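Local coordinates for protein manganese lipoxygenase (Gaeumannomyces graminis, PDB 5FX8) that uses a catalytic manganese ion to oxygenate linoleic and alpha-linolenic acids to their 11S- and 13R-hydroperoxides, at residues E117-I122 / L136-W142; W142-E148 / A537-A542. Residue numbers count along the deposited sequence, not the author numbering.

Interaction 1. Residues E117-I122 / L136-W142; sequences ETFADI and LLYNGHW. With NAG (2-acetamido-2-deoxy-beta-D-glucopyranose), chain K.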
loop_
_atom_site.group_PDB
_atom_site.type_symbol
_atom_site.label_atom_id
_atom_site.label_comp_id
_atom_site.label_asym_id
_atom_site.label_seq_id
_atom_site.Cartn_x
_atom_site.Cartn_y
_atom_site.Cartn_z
ATOM N N GLU A 117 -16.343 -2.149 14.391
ATOM C CA GLU A 117 -16.585 -1.112 15.386
ATOM C C GLU A 117 -17.231 0.108 14.749
ATOM O O GLU A 117 -18.214 0.653 15.271
ATOM C CB GLU A 117 -15.288 -0.732 16.087
ATOM C CG GLU A 117 -14.662 -1.840 16.960
ATOM C CD GLU A 117 -13.171 -1.576 17.283
ATOM O OE1 GLU A 117 -12.664 -0.498 16.907
ATOM O OE2 GLU A 117 -12.490 -2.444 17.883
ATOM N N THR A 118 -16.698 0.539 13.610
ATOM C CA THR A 118 -17.257 1.691 12.920
ATOM C C THR A 118 -18.739 1.494 12.641
ATOM O O THR A 118 -19.551 2.401 12.857
ATOM C CB THR A 118 -16.495 1.920 11.617
ATOM O OG1 THR A 118 -15.099 2.074 11.897
ATOM C CG2 THR A 118 -17.013 3.139 10.909
ATOM N N PHE A 119 -19.106 0.312 12.143
ATOM C CA PHE A 119 -20.502 0.072 11.797
ATOM C C PHE A 119 -21.379 0.055 13.039
ATOM O O PHE A 119 -22.515 0.540 13.011
ATOM C CB PHE A 119 -20.636 -1.241 11.029
ATOM C CG PHE A 119 -22.012 -1.487 10.458
ATOM C CD1 PHE A 119 -22.578 -0.606 9.550
ATOM C CD2 PHE A 119 -22.723 -2.631 10.803
ATOM C CE1 PHE A 119 -23.822 -0.856 9.013
ATOM C CE2 PHE A 119 -23.955 -2.875 10.263
ATOM C CZ PHE A 119 -24.504 -1.984 9.368
ATOM N N ALA A 120 -20.876 -0.509 14.135
ATOM C CA ALA A 120 -21.659 -0.471 15.356
ATOM C C ALA A 120 -21.925 0.966 15.778
ATOM O O ALA A 120 -23.049 1.312 16.147
ATOM C CB ALA A 120 -20.952 -1.255 16.454
ATOM N N ASP A 121 -20.921 1.831 15.667
ATOM C CA ASP A 121 -21.100 3.233 16.025
ATOM C C ASP A 121 -22.116 3.930 15.121
ATOM O O ASP A 121 -23.050 4.586 15.602
ATOM C CB ASP A 121 -19.750 3.931 15.969
ATOM C CG ASP A 121 -19.827 5.368 16.389
ATOM O OD1 ASP A 121 -19.888 5.623 17.607
ATOM O OD2 ASP A 121 -19.816 6.247 15.503
ATOM N N ILE A 122 -21.944 3.816 13.808
ATOM C CA ILE A 122 -22.867 4.470 12.888
ATOM C C ILE A 122 -24.284 3.988 13.136
ATOM O O ILE A 122 -25.217 4.785 13.286
ATOM C CB ILE A 122 -22.437 4.220 11.437
ATOM C CG1 ILE A 122 -21.075 4.854 11.183
ATOM C CG2 ILE A 122 -23.426 4.776 10.501
ATOM C CD1 ILE A 122 -20.643 4.720 9.763
ATOM N N LEU A 136 -19.147 10.412 10.436
ATOM C CA LEU A 136 -19.156 9.347 11.428
ATOM C C LEU A 136 -18.386 8.137 10.949
ATOM O O LEU A 136 -17.887 7.363 11.759
ATOM C CB LEU A 136 -20.590 8.938 11.749
ATOM C CG LEU A 136 -21.527 10.043 12.201
ATOM C CD1 LEU A 136 -22.931 9.565 12.033
ATOM C CD2 LEU A 136 -21.246 10.365 13.632
ATOM N N LEU A 137 -18.279 7.965 9.647
ATOM C CA LEU A 137 -17.472 6.905 9.092
ATOM C C LEU A 137 -16.000 7.007 9.489
ATOM O O LEU A 137 -15.309 5.987 9.531
ATOM C CB LEU A 137 -17.651 6.975 7.596
ATOM C CG LEU A 137 -17.391 5.814 6.688
ATOM C CD1 LEU A 137 -18.154 4.639 7.153
ATOM C CD2 LEU A 137 -17.871 6.287 5.344
ATOM N N TYR A 138 -15.511 8.199 9.820
ATOM C CA TYR A 138 -14.081 8.442 9.968
ATOM C C TYR A 138 -13.677 8.964 11.336
ATOM O O TYR A 138 -12.601 8.631 11.825
ATOM C CB TYR A 138 -13.622 9.438 8.896
ATOM C CG TYR A 138 -13.753 8.950 7.475
ATOM C CD1 TYR A 138 -12.937 7.948 7.002
ATOM C CD2 TYR A 138 -14.675 9.496 6.621
ATOM C CE1 TYR A 138 -13.037 7.504 5.737
ATOM C CE2 TYR A 138 -14.785 9.057 5.345
ATOM C CZ TYR A 138 -13.959 8.060 4.909
ATOM O OH TYR A 138 -14.039 7.598 3.634
ATOM N N ASN A 139 -14.489 9.792 11.968
ATOM C CA ASN A 139 -14.059 10.441 13.197
ATOM C C ASN A 139 -13.855 9.418 14.290
ATOM O O ASN A 139 -14.806 8.767 14.719
ATOM C CB ASN A 139 -15.084 11.471 13.629
ATOM C CG ASN A 139 -15.153 12.620 12.671
ATOM O OD1 ASN A 139 -14.239 12.819 11.870
ATOM N ND2 ASN A 139 -16.235 13.382 12.731
ATOM N N GLY A 140 -12.620 9.284 14.750
ATOM C CA GLY A 140 -12.328 8.420 15.867
ATOM C C GLY A 140 -12.109 6.977 15.506
ATOM O O GLY A 140 -11.878 6.162 16.400
ATOM N N HIS A 141 -12.169 6.630 14.234
ATOM C CA HIS A 141 -12.091 5.249 13.821
ATOM C C HIS A 141 -10.855 5.036 12.972
ATOM O O HIS A 141 -10.170 5.982 12.573
ATOM C CB HIS A 141 -13.340 4.829 13.047
ATOM C CG HIS A 141 -14.591 4.854 13.864
ATOM N ND1 HIS A 141 -14.853 3.930 14.850
ATOM C CD2 HIS A 141 -15.653 5.690 13.842
ATOM C CE1 HIS A 141 -16.020 4.199 15.402
ATOM N NE2 HIS A 141 -16.527 5.261 14.807
ATOM N N TRP A 142 -10.585 3.759 12.718
ATOM C CA TRP A 142 -9.493 3.345 11.855
ATOM C C TRP A 142 -8.144 3.803 12.385
ATOM O O TRP A 142 -7.216 4.018 11.617
ATOM C CB TRP A 142 -9.693 3.856 10.438
ATOM C CG TRP A 142 -11.060 3.692 9.936
ATOM C CD1 TRP A 142 -12.014 4.645 9.848
ATOM C CD2 TRP A 142 -11.630 2.501 9.408
ATOM N NE1 TRP A 142 -13.163 4.124 9.304
ATOM C CE2 TRP A 142 -12.949 2.804 9.024
ATOM C CE3 TRP A 142 -11.157 1.203 9.226
ATOM C CZ2 TRP A 142 -13.797 1.860 8.484
ATOM C CZ3 TRP A 142 -11.999 0.272 8.685
ATOM C CH2 TRP A 142 -13.304 0.603 8.319
HETATM C C1 NAG K . -16.861 -7.529 10.415
HETATM C C2 NAG K . -17.195 -6.947 9.067
HETATM C C3 NAG K . -17.562 -8.056 8.095
HETATM C C4 NAG K . -16.435 -9.066 8.031
HETATM C C5 NAG K . -16.165 -9.576 9.427
HETATM C C6 NAG K . -15.001 -10.518 9.497
HETATM C C7 NAG K . -18.321 -4.824 8.584
HETATM C C8 NAG K . -19.505 -3.969 8.878
HETATM N N2 NAG K . -18.282 -6.000 9.207
HETATM O O3 NAG K . -17.736 -7.519 6.797
HETATM O O4 NAG K . -16.784 -10.136 7.166
HETATM O O5 NAG K . -15.841 -8.475 10.280
HETATM O O6 NAG K . -14.776 -10.861 10.854
HETATM O O7 NAG K . -17.456 -4.479 7.806
#

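Interaction 2. Residues W142-E148 / A537-A542; sequences WKESVPE and ARFNRA. With NAG (2-acetamido-2-deoxy-beta-D-glucopyranose), chain N.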
loop_
_atom_site.group_PDB
_atom_site.type_symbol
_atom_site.label_atom_id
_atom_site.label_comp_id
_atom_site.label_asym_id
_atom_site.label_seq_id
_atom_site.Cartn_x
_atom_site.Cartn_y
_atom_site.Cartn_z
ATOM N N TRP A 142 -10.585 3.759 12.718
ATOM C CA TRP A 142 -9.493 3.345 11.855
ATOM C C TRP A 142 -8.144 3.803 12.385
ATOM O O TRP A 142 -7.216 4.018 11.617
ATOM C CB TRP A 142 -9.693 3.856 10.438
ATOM C CG TRP A 142 -11.060 3.692 9.936
ATOM C CD1 TRP A 142 -12.014 4.645 9.848
ATOM C CD2 TRP A 142 -11.630 2.501 9.408
ATOM N NE1 TRP A 142 -13.163 4.124 9.304
ATOM C CE2 TRP A 142 -12.949 2.804 9.024
ATOM C CE3 TRP A 142 -11.157 1.203 9.226
ATOM C CZ2 TRP A 142 -13.797 1.860 8.484
ATOM C CZ3 TRP A 142 -11.999 0.272 8.685
ATOM C CH2 TRP A 142 -13.304 0.603 8.319
ATOM N N LYS A 143 -8.037 3.943 13.704
ATOM C CA LYS A 143 -6.803 4.400 14.323
ATOM C C LYS A 143 -5.656 3.422 14.143
ATOM O O LYS A 143 -4.497 3.842 14.165
ATOM C CB LYS A 143 -7.019 4.638 15.801
ATOM C CG LYS A 143 -7.715 5.919 16.093
ATOM C CD LYS A 143 -8.235 5.905 17.518
ATOM C CE LYS A 143 -8.334 7.303 18.110
ATOM N NZ LYS A 143 -8.874 7.211 19.500
ATOM N N GLU A 144 -5.931 2.126 14.023
ATOM C CA GLU A 144 -4.841 1.181 13.825
ATOM C C GLU A 144 -4.618 0.853 12.351
ATOM O O GLU A 144 -3.475 0.685 11.923
ATOM C CB GLU A 144 -5.099 -0.094 14.623
ATOM C CG GLU A 144 -5.062 0.059 16.146
ATOM C CD GLU A 144 -5.706 -1.129 16.881
ATOM O OE1 GLU A 144 -6.944 -1.308 16.806
ATOM O OE2 GLU A 144 -4.977 -1.895 17.536
ATOM N N SER A 145 -5.689 0.783 11.569
ATOM C CA SER A 145 -5.599 0.518 10.141
ATOM C C SER A 145 -4.991 1.682 9.395
ATOM O O SER A 145 -4.239 1.489 8.438
ATOM C CB SER A 145 -6.989 0.251 9.581
ATOM O OG SER A 145 -7.532 -0.892 10.183
ATOM N N VAL A 146 -5.355 2.891 9.785
ATOM C CA VAL A 146 -4.889 4.100 9.138
ATOM C C VAL A 146 -4.369 5.043 10.214
ATOM O O VAL A 146 -5.011 6.053 10.519
ATOM C CB VAL A 146 -6.014 4.729 8.317
ATOM C CG1 VAL A 146 -5.479 5.834 7.483
ATOM C CG2 VAL A 146 -6.655 3.663 7.459
ATOM N N PRO A 147 -3.197 4.781 10.785
ATOM C CA PRO A 147 -2.769 5.568 11.949
ATOM C C PRO A 147 -2.658 7.050 11.683
ATOM O O PRO A 147 -2.995 7.842 12.561
ATOM C CB PRO A 147 -1.413 4.957 12.294
ATOM C CG PRO A 147 -1.411 3.657 11.651
ATOM C CD PRO A 147 -2.177 3.807 10.399
ATOM N N GLU A 148 -2.210 7.454 10.502
ATOM C CA GLU A 148 -2.108 8.865 10.147
ATOM C C GLU A 148 -3.464 9.528 9.929
ATOM O O GLU A 148 -3.513 10.745 9.721
ATOM C CB GLU A 148 -1.227 9.013 8.901
ATOM C CG GLU A 148 -1.816 8.419 7.614
ATOM C CD GLU A 148 -1.457 6.927 7.279
ATOM O OE1 GLU A 148 -1.478 6.001 8.134
ATOM O OE2 GLU A 148 -1.189 6.677 6.084
ATOM N N ALA A 537 -8.939 0.589 3.403
ATOM C CA ALA A 537 -8.040 0.411 4.530
ATOM C C ALA A 537 -7.226 -0.865 4.383
ATOM O O ALA A 537 -6.093 -0.927 4.844
ATOM C CB ALA A 537 -8.818 0.396 5.845
ATOM N N ARG A 538 -7.778 -1.889 3.745
ATOM C CA ARG A 538 -6.995 -3.087 3.520
ATOM C C ARG A 538 -5.940 -2.917 2.434
ATOM O O ARG A 538 -5.031 -3.751 2.343
ATOM C CB ARG A 538 -7.921 -4.251 3.188
ATOM C CG ARG A 538 -8.208 -5.157 4.383
ATOM C CD ARG A 538 -9.301 -6.125 4.035
ATOM N NE ARG A 538 -10.619 -5.526 4.111
ATOM C CZ ARG A 538 -11.580 -5.799 3.255
ATOM N NH1 ARG A 538 -11.338 -6.640 2.269
ATOM N NH2 ARG A 538 -12.763 -5.240 3.379
ATOM N N PHE A 539 -6.028 -1.865 1.607
ATOM C CA PHE A 539 -4.904 -1.568 0.710
ATOM C C PHE A 539 -3.734 -0.884 1.421
ATOM O O PHE A 539 -2.641 -0.803 0.861
ATOM C CB PHE A 539 -5.355 -0.698 -0.451
ATOM C CG PHE A 539 -6.325 -1.358 -1.389
ATOM C CD1 PHE A 539 -6.525 -2.713 -1.373
ATOM C CD2 PHE A 539 -7.032 -0.602 -2.308
ATOM C CE1 PHE A 539 -7.403 -3.287 -2.240
ATOM C CE2 PHE A 539 -7.901 -1.183 -3.180
ATOM C CZ PHE A 539 -8.080 -2.526 -3.143
ATOM N N ASN A 540 -3.935 -0.391 2.630
ATOM C CA ASN A 540 -2.915 0.296 3.403
ATOM C C ASN A 540 -2.135 -0.717 4.240
ATOM O O ASN A 540 -2.568 -1.853 4.440
ATOM C CB ASN A 540 -3.558 1.359 4.288
ATOM C CG ASN A 540 -2.571 2.370 4.815
ATOM O OD1 ASN A 540 -1.697 2.833 4.101
ATOM N ND2 ASN A 540 -2.696 2.701 6.077
ATOM N N ARG A 541 -0.954 -0.302 4.694
ATOM C CA ARG A 541 -0.062 -1.162 5.465
ATOM C C ARG A 541 0.516 -0.331 6.604
ATOM O O ARG A 541 1.572 0.278 6.464
ATOM C CB ARG A 541 1.052 -1.753 4.609
ATOM C CG ARG A 541 0.675 -2.963 3.779
ATOM C CD ARG A 541 0.376 -4.189 4.632
ATOM N NE ARG A 541 -0.039 -5.334 3.830
ATOM C CZ ARG A 541 -1.237 -5.445 3.272
ATOM N NH1 ARG A 541 -2.118 -4.486 3.423
ATOM N NH2 ARG A 541 -1.548 -6.490 2.543
ATOM N N ALA A 542 -0.151 -0.358 7.739
ATOM C CA ALA A 542 0.235 0.395 8.915
ATOM C C ALA A 542 1.523 -0.092 9.571
ATOM O O ALA A 542 2.079 0.630 10.394
ATOM C CB ALA A 542 -0.919 0.353 9.919
HETATM C C1 NAG N . -8.208 -4.561 20.543
HETATM C C2 NAG N . -7.382 -3.343 21.008
HETATM C C3 NAG N . -6.032 -3.292 20.288
HETATM C C4 NAG N . -5.304 -4.622 20.420
HETATM C C5 NAG N . -6.196 -5.724 19.863
HETATM C C6 NAG N . -5.620 -7.112 19.994
HETATM C C7 NAG N . -8.662 -1.379 21.802
HETATM C C8 NAG N . -9.366 -0.121 21.391
HETATM N N2 NAG N . -8.113 -2.096 20.811
HETATM O O3 NAG N . -5.252 -2.257 20.871
HETATM O O4 NAG N . -4.054 -4.592 19.740
HETATM O O5 NAG N . -7.415 -5.744 20.610
HETATM O O6 NAG N . -6.684 -8.054 20.075
HETATM O O7 NAG N . -8.600 -1.730 22.974
HETATM O O HOH W 1 -0.222 5.127 3.550
#

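Interaction 1. Residues E117-I122 / L136-W142
The imidazole of His141 lies flat against the helix at Thr118, whose CA sits 3.9 Å from the ring centroid and 19° off the ring normal, a CH-pi contact over the face. In the largely helical lipoxygenase fold, the loop leaving helix 86-124 folds back along that helix's last turns, with Ile122 near Leu136 and Thr118 near His141. Small, beta-branched Thr118 suits this place because its methyl CG2 can rest 3.6 Å from Leu137 O, while its hydroxyl is satisfied by Glu114 O one turn back in the helix. One turn further on, Asp121 OD2 lies at the ring edge, near its plane, 3.5 Å from His141 NE2; it also forms a long, weak ion pair with Arg125. Ile122 supplies the apolar part: its CD1 meets Leu137 CD1 at 3.6 Å and its CG1 meets Leu136 CB at 4.2 Å. Val530 of helix 526-539 also packs on Leu137, so this apolar patch joins three parts of the fold. The loop turns through a type II beta turn from Tyr138 to His141, and Gly140 takes phi/psi of 85/1, where a CB would collide with the preceding carbonyl oxygen. Trp142 fastens the turn by donating from NE1 to Leu137 O at 2.9 Å, and its CZ2 comes to 3.7 Å from Thr118 OG1.

Interaction 2. Residues W142-E148 / A537-A542
This is a small, mostly apolar packing contact with one hydrogen bond at its middle, made where the loop after helix 86-124 passes the C-terminal end of helix 526-539 and the chain leaving it. Ala537, on the last turn of that helix, points its methyl at the loop: CB is 4.2 Å from Trp142 CE3, from Ser145 CB and from Val146 CG2. The short methyl of alanine allows the helix backbone to come close to the loop while still touching all three neighbours. Ala542 is equally compact, its CB lying 3.3 Å from Glu144 O and 3.7 Å from Pro147 CD. Between them Asn540 ND2 donates to Ser145 O at 3.1 Å, an amide side chain reading a loop carbonyl that also accepts from Gln107. The loop itself is coiled by Val146 N bonding to Trp142 O at 2.8 Å. In the helical lipoxygenase domain this junction borders the metal centre: the side chain of Asn540 is about 7 Å from that of the manganese ligand Val618 and about 11 Å from the ion. Arg541 points away from the loop and touches Val618 itself, while its NH1 donates to Asn540 O at 2.9 Å. A water donates to Asn540 OD1 at 2.8 Å and to Glu148 OE2 at 3.1 Å, the latter oxygen being also salt-bridged to Lys488 of helix 485-490.

Interactions 1 and 2 follow one another along the chain, their centres 13 Å apart, and share Trp142, the last residue of the first loop segment and the first of the second. Interaction 1 is local, bringing the loop back along the helix it has just left; interaction 2 is long-range, joining segments 389 residues apart at their closest ends. Helix 526-539 ties them together, since it also touches Ile122 and Leu137 through Glu526 and Val530 before its C-terminal end and the residues following it, 537-542, meet 142-148. Together they pack one loop against helices 86-124 and 526-539, from the glycosylated surface near 117-122 inward to the neighbourhood of the manganese site.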